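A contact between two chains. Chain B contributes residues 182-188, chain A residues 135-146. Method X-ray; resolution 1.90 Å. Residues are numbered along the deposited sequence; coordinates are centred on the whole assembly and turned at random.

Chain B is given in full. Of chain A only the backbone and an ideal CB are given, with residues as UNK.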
# COMPACT_ATOMS: atom_id res chain seq x y z
N TYR B 182 5.13 3.50 18.76
CA TYR B 182 4.44 2.26 18.45
C TYR B 182 5.37 1.23 17.81
O TYR B 182 5.10 0.03 17.91
CB TYR B 182 3.25 2.54 17.52
CG TYR B 182 2.36 1.34 17.24
CD1 TYR B 182 1.76 0.63 18.28
CD2 TYR B 182 2.10 0.93 15.93
CE1 TYR B 182 0.95 -0.46 18.03
CE2 TYR B 182 1.30 -0.16 15.68
CZ TYR B 182 0.73 -0.85 16.73
OH TYR B 182 -0.07 -1.93 16.49
N THR B 183 6.45 1.67 17.18
CA THR B 183 7.42 0.78 16.56
C THR B 183 8.79 1.05 17.18
O THR B 183 9.06 2.14 17.69
CB THR B 183 7.44 0.98 15.03
OG1 THR B 183 8.28 -0.00 14.40
CG2 THR B 183 7.94 2.38 14.68
N GLY B 184 9.65 0.03 17.16
CA GLY B 184 10.96 0.18 17.77
C GLY B 184 11.85 1.15 17.00
O GLY B 184 11.80 1.23 15.77
N GLY B 185 12.66 1.90 17.74
CA GLY B 185 13.58 2.83 17.11
C GLY B 185 12.95 4.08 16.53
O GLY B 185 13.56 4.72 15.68
N THR B 186 11.74 4.44 16.97
CA THR B 186 11.08 5.64 16.44
C THR B 186 11.96 6.87 16.68
O THR B 186 12.34 7.13 17.83
CB THR B 186 9.71 5.86 17.09
OG1 THR B 186 8.83 4.80 16.74
CG2 THR B 186 9.12 7.21 16.63
N PRO B 187 12.29 7.64 15.64
CA PRO B 187 13.10 8.84 15.84
C PRO B 187 12.40 9.84 16.75
O PRO B 187 11.18 10.02 16.68
CB PRO B 187 13.27 9.39 14.42
CG PRO B 187 13.04 8.23 13.51
CD PRO B 187 12.00 7.38 14.22
N GLN B 188 13.19 10.49 17.60
CA GLN B 188 12.62 11.55 18.44
C GLN B 188 11.93 12.61 17.60
O GLN B 188 10.90 13.14 18.01
CB GLN B 188 13.71 12.18 19.32
CG GLN B 188 13.17 13.12 20.40
CD GLN B 188 12.31 12.41 21.44
OE1 GLN B 188 12.66 11.33 21.91
NE2 GLN B 188 11.19 13.03 21.81
N UNK A 135 12.84 0.21 5.91
CA UNK A 135 13.41 1.31 6.69
C UNK A 135 13.01 1.19 8.16
O UNK A 135 13.85 1.31 9.07
CB UNK A 135 12.96 2.66 6.13
N UNK A 136 11.73 0.94 8.42
CA UNK A 136 11.28 0.83 9.81
C UNK A 136 11.90 -0.39 10.48
O UNK A 136 12.22 -0.35 11.68
CB UNK A 136 9.75 0.75 9.88
N UNK A 137 12.10 -1.47 9.74
CA UNK A 137 12.76 -2.63 10.32
C UNK A 137 14.19 -2.29 10.71
O UNK A 137 14.66 -2.72 11.77
CB UNK A 137 12.74 -3.81 9.34
N UNK A 138 14.90 -1.54 9.85
CA UNK A 138 16.28 -1.15 10.15
C UNK A 138 16.35 -0.25 11.38
O UNK A 138 17.26 -0.39 12.22
CB UNK A 138 16.90 -0.44 8.95
N UNK A 139 15.43 0.70 11.49
CA UNK A 139 15.35 1.51 12.71
C UNK A 139 15.13 0.64 13.93
O UNK A 139 15.79 0.83 14.97
CB UNK A 139 14.23 2.54 12.60
N UNK A 140 14.22 -0.34 13.84
CA UNK A 140 13.94 -1.18 14.99
C UNK A 140 15.12 -2.07 15.34
O UNK A 140 15.37 -2.36 16.52
CB UNK A 140 12.70 -2.04 14.73
N UNK A 141 15.85 -2.53 14.32
CA UNK A 141 16.97 -3.43 14.55
C UNK A 141 18.16 -2.69 15.15
O UNK A 141 18.77 -3.16 16.11
CB UNK A 141 17.38 -4.11 13.24
N UNK A 142 18.48 -1.51 14.60
CA UNK A 142 19.66 -0.77 15.02
C UNK A 142 19.41 0.22 16.14
O UNK A 142 20.37 0.59 16.84
CB UNK A 142 20.25 -0.03 13.82
N UNK A 143 18.18 0.68 16.31
CA UNK A 143 17.88 1.75 17.24
C UNK A 143 18.17 3.14 16.72
O UNK A 143 17.84 4.12 17.40
CB UNK A 143 18.67 1.53 18.53
N UNK A 144 18.74 3.27 15.49
CA UNK A 144 19.21 4.54 14.96
C UNK A 144 18.13 5.21 14.11
O UNK A 144 17.31 4.53 13.47
CB UNK A 144 20.48 4.33 14.14
N UNK A 145 18.11 6.55 14.08
CA UNK A 145 16.99 7.27 13.46
C UNK A 145 17.14 7.59 11.97
O UNK A 145 16.14 7.65 11.25
CB UNK A 145 16.77 8.58 14.21
N UNK A 146 18.37 7.81 11.49
CA UNK A 146 18.55 8.34 10.14
C UNK A 146 18.73 7.23 9.12
O UNK A 146 19.07 6.09 9.45
CB UNK A 146 19.75 9.28 10.10

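The chain B turn, a type II turn from Thr B183 to Thr B186, runs alongside chain A from the helix at 136 past its end to 145; it is closed on its own side by Thr B186 OG1 donating to Thr B183 O at 2.8 Å. Chain A is helical through 142 and then leaves the helix.

Position 135 has nothing of chain B within 5.5 Å of its ideal CB, so the contact sets no preference; it is Ile A135.

At 136 the CB points sideways, 4.8 Å from Thr B183 OG1. A short side chain would not reach the threonine methyl, whereas a long one, polar or aliphatic, could run along it. The residue is Lys A136. Its chain brings CE to 3.9 Å from Thr B183 CG2, and a water accepts from Lys A136 NZ (2.8 Å) while donating to Thr B183 OG1 (2.9 Å). A second water accepts from Thr B183 OG1 (2.8 Å) and donates to two carbonyls, Lys A136 O at 2.7 Å and Gly B184 O at 2.6 Å; on the chain A side this water is held by a backbone carbonyl, so the side chain at 136 does not supply that bond.

Position 137 points away and 138 is out of reach, so neither is constrained by chain B; they are Ala A137 and Ala A138.

At 139 the CB points toward the turn, 3.8 Å from Gly B185 O and 4.2 Å from Gly B184 O, with the ring of Pro B187 farther along. A long side chain able to lie flat against that ring would suit, whether aliphatic or with a planar end. Arg A139 is found: Pro B187 CG covers one face of its guanidinium, 3.6 Å from Arg A139 NE. That same NE donates to the backbone O of position 145 at 3.1 Å, tying the helix to the segment after it.

Position 140 is closely approached. Its ideal CB lies 3.5 Å from Gly B184 O, and the CA-to-CA separation from Gly B184 is 4.3 Å. Glycine, alanine or perhaps serine would be the cautious choices. Ala A140 is deposited, its CA making a CA-H...O contact with Gly B184 O at 3.3 Å. Its backbone N donates its helical hydrogen bond to Lys A136 O (2.9 Å).

Position 141 points away and 142 sideways, both without contact to chain B. Tyr A141 fills the first; the second is Thr A142, whose OG1 donates to Ala A138 O (2.9 Å) and accepts from the backbone N of position 144 (3.0 Å).

Position 143 has phi 81° and psi -4°, and a CB would jam against the preceding carbonyl oxygen. Glycine is called for by the backbone alone, and Gly A143 is present, its CA 4.4 Å from Gly B185 CA.

Position 144 points away, leaving the choice open; it is Arg A144.

At 145 the ideal CB is 3.6 Å from Pro B187 CB, which invites a compact apolar group; phi of -91° also tolerates proline. Pro A145 packs its CB 3.8 Å from Pro B187 CB.

Position 146 points away and is Arg A146.

Chain A, residues 135-146: IKAARAYTGRPR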
# COMPACT_ATOMS: atom_id res chain seq x y z
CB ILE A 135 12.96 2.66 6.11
CG1 ILE A 135 13.65 2.91 4.76
CG2 ILE A 135 13.23 3.82 7.10
CD1 ILE A 135 13.09 4.08 3.97
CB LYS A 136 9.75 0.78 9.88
CG LYS A 136 9.11 2.12 9.48
CD LYS A 136 7.59 2.06 9.47
CE LYS A 136 7.04 2.15 10.87
NZ LYS A 136 5.73 1.46 10.95
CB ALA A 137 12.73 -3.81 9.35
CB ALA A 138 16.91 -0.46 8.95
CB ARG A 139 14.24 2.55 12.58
CG ARG A 139 14.49 3.62 11.52
CD ARG A 139 13.79 4.91 11.95
NE ARG A 139 13.61 5.87 10.86
CZ ARG A 139 12.48 5.98 10.17
NH1 ARG A 139 11.46 5.18 10.45
NH2 ARG A 139 12.38 6.89 9.20
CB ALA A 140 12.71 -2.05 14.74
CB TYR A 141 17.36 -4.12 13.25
CG TYR A 141 18.49 -5.11 13.42
CD1 TYR A 141 18.25 -6.34 14.01
CD2 TYR A 141 19.78 -4.81 13.01
CE1 TYR A 141 19.28 -7.25 14.18
CE2 TYR A 141 20.81 -5.72 13.17
CZ TYR A 141 20.54 -6.94 13.76
OH TYR A 141 21.55 -7.86 13.93
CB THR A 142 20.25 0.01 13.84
OG1 THR A 142 19.36 1.08 13.48
CG2 THR A 142 20.48 -0.90 12.64
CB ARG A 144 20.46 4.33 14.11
CG ARG A 144 21.59 3.64 14.87
CD ARG A 144 22.75 3.35 13.95
NE ARG A 144 23.81 2.61 14.62
CZ ARG A 144 24.78 1.98 13.99
NH1 ARG A 144 24.82 1.99 12.66
NH2 ARG A 144 25.73 1.33 14.67
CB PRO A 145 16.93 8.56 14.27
CG PRO A 145 18.38 8.82 14.62
CD PRO A 145 18.97 7.45 14.88
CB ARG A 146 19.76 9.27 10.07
CG ARG A 146 19.75 10.35 11.12
CD ARG A 146 20.84 11.37 10.85
NE ARG A 146 20.46 12.67 11.39
CZ ARG A 146 21.13 13.79 11.18
NH1 ARG A 146 22.24 13.78 10.45
NH2 ARG A 146 20.69 14.93 11.71
O HOH W 1 10.67 1.02 13.46
O HOH W 2 6.53 -0.85 12.27
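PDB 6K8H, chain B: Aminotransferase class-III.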